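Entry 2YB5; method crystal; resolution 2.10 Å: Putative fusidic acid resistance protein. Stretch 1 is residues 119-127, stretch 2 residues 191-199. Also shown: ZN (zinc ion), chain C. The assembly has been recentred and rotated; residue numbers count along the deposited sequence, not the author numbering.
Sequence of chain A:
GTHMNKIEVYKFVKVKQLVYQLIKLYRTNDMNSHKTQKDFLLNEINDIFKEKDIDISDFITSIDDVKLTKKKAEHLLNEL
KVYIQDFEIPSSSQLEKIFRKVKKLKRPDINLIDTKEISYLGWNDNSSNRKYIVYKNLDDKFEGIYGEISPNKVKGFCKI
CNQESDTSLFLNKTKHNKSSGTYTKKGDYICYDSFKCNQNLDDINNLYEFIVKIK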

# COMPACT_ATOMS: atom_id res chain seq x y z
N SER A 119 0.71 -3.89 -2.10
CA SER A 119 1.81 -3.38 -2.89
C SER A 119 3.06 -4.18 -2.55
O SER A 119 3.98 -4.27 -3.35
CB SER A 119 2.04 -1.91 -2.58
OG SER A 119 0.94 -1.14 -3.03
N TYR A 120 3.10 -4.73 -1.35
CA TYR A 120 4.17 -5.65 -0.99
C TYR A 120 3.64 -6.79 -0.13
O TYR A 120 2.67 -6.63 0.60
CB TYR A 120 5.30 -4.90 -0.28
CG TYR A 120 5.05 -4.51 1.15
CD1 TYR A 120 5.32 -5.39 2.18
CD2 TYR A 120 4.59 -3.23 1.47
CE1 TYR A 120 5.10 -5.01 3.51
CE2 TYR A 120 4.37 -2.86 2.76
CZ TYR A 120 4.64 -3.74 3.79
OH TYR A 120 4.43 -3.36 5.09
N LEU A 121 4.30 -7.93 -0.22
CA LEU A 121 3.89 -9.11 0.53
C LEU A 121 4.73 -9.26 1.79
O LEU A 121 5.93 -9.58 1.72
CB LEU A 121 4.02 -10.36 -0.33
CG LEU A 121 3.53 -11.65 0.32
CD1 LEU A 121 2.10 -11.47 0.86
CD2 LEU A 121 3.61 -12.78 -0.70
N GLY A 122 4.10 -9.04 2.95
CA GLY A 122 4.78 -9.12 4.22
C GLY A 122 4.12 -10.16 5.09
O GLY A 122 2.90 -10.09 5.32
N TRP A 123 4.90 -11.11 5.58
CA TRP A 123 4.37 -12.18 6.43
C TRP A 123 5.34 -12.58 7.51
O TRP A 123 6.57 -12.50 7.33
CB TRP A 123 3.96 -13.41 5.62
CG TRP A 123 5.10 -14.28 5.07
CD1 TRP A 123 5.53 -15.49 5.57
CD2 TRP A 123 5.88 -14.03 3.89
NE1 TRP A 123 6.53 -15.99 4.77
CE2 TRP A 123 6.77 -15.12 3.74
CE3 TRP A 123 5.92 -12.99 2.95
CZ2 TRP A 123 7.69 -15.19 2.70
CZ3 TRP A 123 6.83 -13.08 1.91
CH2 TRP A 123 7.71 -14.15 1.80
N ASN A 124 4.78 -13.03 8.62
CA ASN A 124 5.56 -13.31 9.81
C ASN A 124 5.79 -14.80 10.00
O ASN A 124 4.92 -15.63 9.70
CB ASN A 124 4.89 -12.68 11.04
CG ASN A 124 4.79 -11.15 10.95
OD1 ASN A 124 5.53 -10.50 10.20
ND2 ASN A 124 3.85 -10.58 11.71
N ASP A 125 7.00 -15.15 10.44
CA ASP A 125 7.28 -16.48 10.96
C ASP A 125 7.56 -16.33 12.46
O ASP A 125 8.69 -16.09 12.87
CB ASP A 125 8.48 -17.10 10.24
CG ASP A 125 8.80 -18.51 10.74
OD1 ASP A 125 7.95 -19.11 11.43
OD2 ASP A 125 9.91 -19.01 10.43
N ASN A 126 6.50 -16.45 13.26
CA ASN A 126 6.55 -16.33 14.71
C ASN A 126 7.51 -17.32 15.41
O ASN A 126 7.96 -17.05 16.52
CB ASN A 126 5.15 -16.50 15.32
CG ASN A 126 4.14 -15.45 14.82
OD1 ASN A 126 2.94 -15.58 15.06
ND2 ASN A 126 4.62 -14.42 14.13
N SER A 127 7.81 -18.45 14.77
CA SER A 127 8.71 -19.44 15.39
C SER A 127 10.18 -18.98 15.41
O SER A 127 10.97 -19.47 16.22
CB SER A 127 8.57 -20.82 14.72
OG SER A 127 8.74 -20.77 13.32
N CYS A 191 4.62 -1.47 10.79
CA CYS A 191 3.38 -2.16 11.11
C CYS A 191 3.70 -3.64 11.35
O CYS A 191 4.34 -4.28 10.53
CB CYS A 191 2.38 -2.03 9.96
SG CYS A 191 1.75 -0.32 9.57
N TYR A 192 3.28 -4.16 12.49
CA TYR A 192 3.42 -5.58 12.75
C TYR A 192 2.68 -6.40 11.68
O TYR A 192 3.19 -7.41 11.20
CB TYR A 192 2.85 -5.94 14.12
CG TYR A 192 3.21 -7.35 14.51
CD1 TYR A 192 4.50 -7.66 14.90
CD2 TYR A 192 2.27 -8.38 14.45
CE1 TYR A 192 4.86 -8.95 15.24
CE2 TYR A 192 2.62 -9.68 14.79
CZ TYR A 192 3.93 -9.95 15.19
OH TYR A 192 4.31 -11.22 15.55
N ASP A 193 1.48 -5.94 11.35
CA ASP A 193 0.63 -6.57 10.35
C ASP A 193 0.79 -5.83 9.01
O ASP A 193 0.26 -4.75 8.82
CB ASP A 193 -0.82 -6.50 10.84
CG ASP A 193 -1.80 -7.05 9.84
OD1 ASP A 193 -1.39 -7.60 8.80
OD2 ASP A 193 -3.01 -6.92 10.10
N SER A 194 1.53 -6.45 8.09
CA SER A 194 1.83 -5.85 6.79
C SER A 194 0.58 -5.68 5.92
O SER A 194 0.56 -4.83 5.03
CB SER A 194 2.88 -6.68 6.06
OG SER A 194 4.08 -6.73 6.82
N PHE A 195 -0.46 -6.46 6.19
CA PHE A 195 -1.71 -6.32 5.44
C PHE A 195 -2.43 -5.03 5.80
O PHE A 195 -2.95 -4.34 4.92
CB PHE A 195 -2.57 -7.58 5.59
CG PHE A 195 -1.88 -8.80 5.07
CD1 PHE A 195 -1.92 -9.10 3.72
CD2 PHE A 195 -1.08 -9.58 5.91
CE1 PHE A 195 -1.24 -10.21 3.21
CE2 PHE A 195 -0.38 -10.67 5.41
CZ PHE A 195 -0.47 -10.99 4.06
N LYS A 196 -2.43 -4.68 7.08
CA LYS A 196 -2.92 -3.37 7.51
C LYS A 196 -2.07 -2.24 6.92
O LYS A 196 -2.61 -1.25 6.40
CB LYS A 196 -2.94 -3.27 9.02
CG LYS A 196 -3.57 -1.98 9.56
CD LYS A 196 -3.12 -1.67 10.98
CE LYS A 196 -3.79 -0.39 11.49
NZ LYS A 196 -3.25 0.07 12.81
N CYS A 197 -0.75 -2.38 7.01
CA CYS A 197 0.21 -1.47 6.35
C CYS A 197 -0.13 -1.20 4.87
O CYS A 197 -0.15 -0.05 4.43
CB CYS A 197 1.63 -2.06 6.41
SG CYS A 197 2.94 -0.91 5.95
N ASN A 198 -0.39 -2.28 4.14
CA ASN A 198 -0.70 -2.18 2.71
C ASN A 198 -2.01 -1.46 2.39
O ASN A 198 -2.16 -0.94 1.29
CB ASN A 198 -0.68 -3.56 2.06
CG ASN A 198 0.72 -3.98 1.65
OD1 ASN A 198 1.19 -3.59 0.58
ND2 ASN A 198 1.39 -4.77 2.50
N GLN A 199 -2.93 -1.44 3.36
CA GLN A 199 -4.15 -0.61 3.26
C GLN A 199 -3.84 0.87 3.41
O GLN A 199 -4.57 1.71 2.90
CB GLN A 199 -5.19 -1.02 4.32
CG GLN A 199 -5.75 -2.44 4.18
CD GLN A 199 -6.58 -2.62 2.93
OE1 GLN A 199 -6.09 -2.47 1.82
NE2 GLN A 199 -7.87 -2.95 3.12
ZN ZN C . 2.75 0.53 7.90
O HOH W 1 -0.54 -0.16 -0.93
O HOH W 2 5.09 -4.51 7.72
O HOH W 3 2.37 -9.31 8.13

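Strand 121-125 runs nearly antiparallel to helix 194-199 (157° between their directions, their axes 8.1 Å apart at closest approach), and the two backbones come closest where Gly122 CA lies 5.1 Å from Ser194 CA. Glycine permits this approach: a CB on Gly122 would point toward the helix and fall 2.3 Å from Ser194 OG. Water 3 joins the two backbones here, donating to Gly122 O (3.0 Å) and accepting from Ser194 N (3.0 Å).

Asn198 is the main polar link. With chi1 at -85° and chi2 at -83°, its amide reaches the chain at Ser119 and Tyr120, and OD1 accepts from both Ser119 N (2.7 Å) and Tyr120 N (2.9 Å). The other end of the amide faces back to its own helix, ND2 donating to Ser194 O at 2.7 Å; its bond to Tyr120 O (3.0 Å, 120°) is weak. Water 1 adds a bridge from Ser119 OG (2.7 Å) to Asn198 O (2.9 Å).

Tyr120, chi1 p, starts sideways, but the end of its side chain comes nearer to the helix. Asn198 ND2 lies over one face, Cys197 SG sits at the edge, and Ser194 CB is 3.8 Å from Tyr120 CE1. Its hydroxyl meets water 2, which also contacts Ser194 OG and donates to Cys191 O. Zinc, bound by Cys191 SG (2.1 Å) and Cys197 SG (2.4 Å) with two ligands elsewhere in the structure, ties the helix to the segment before it.

Asp193 caps the helix, OD1 accepting from Phe195 N (3.0 Å). Phe195 points away at CB, yet chi1 m brings its ring back, with CZ 4.1 Å from Leu121 CD1 and CE2 3.3 Å from Gly122 O. At the far end Asn124, chi1 m, points toward Tyr192; its ND2 donates to Tyr192 O (3.3 Å, 167°) while lying over one face of the Tyr192 ring.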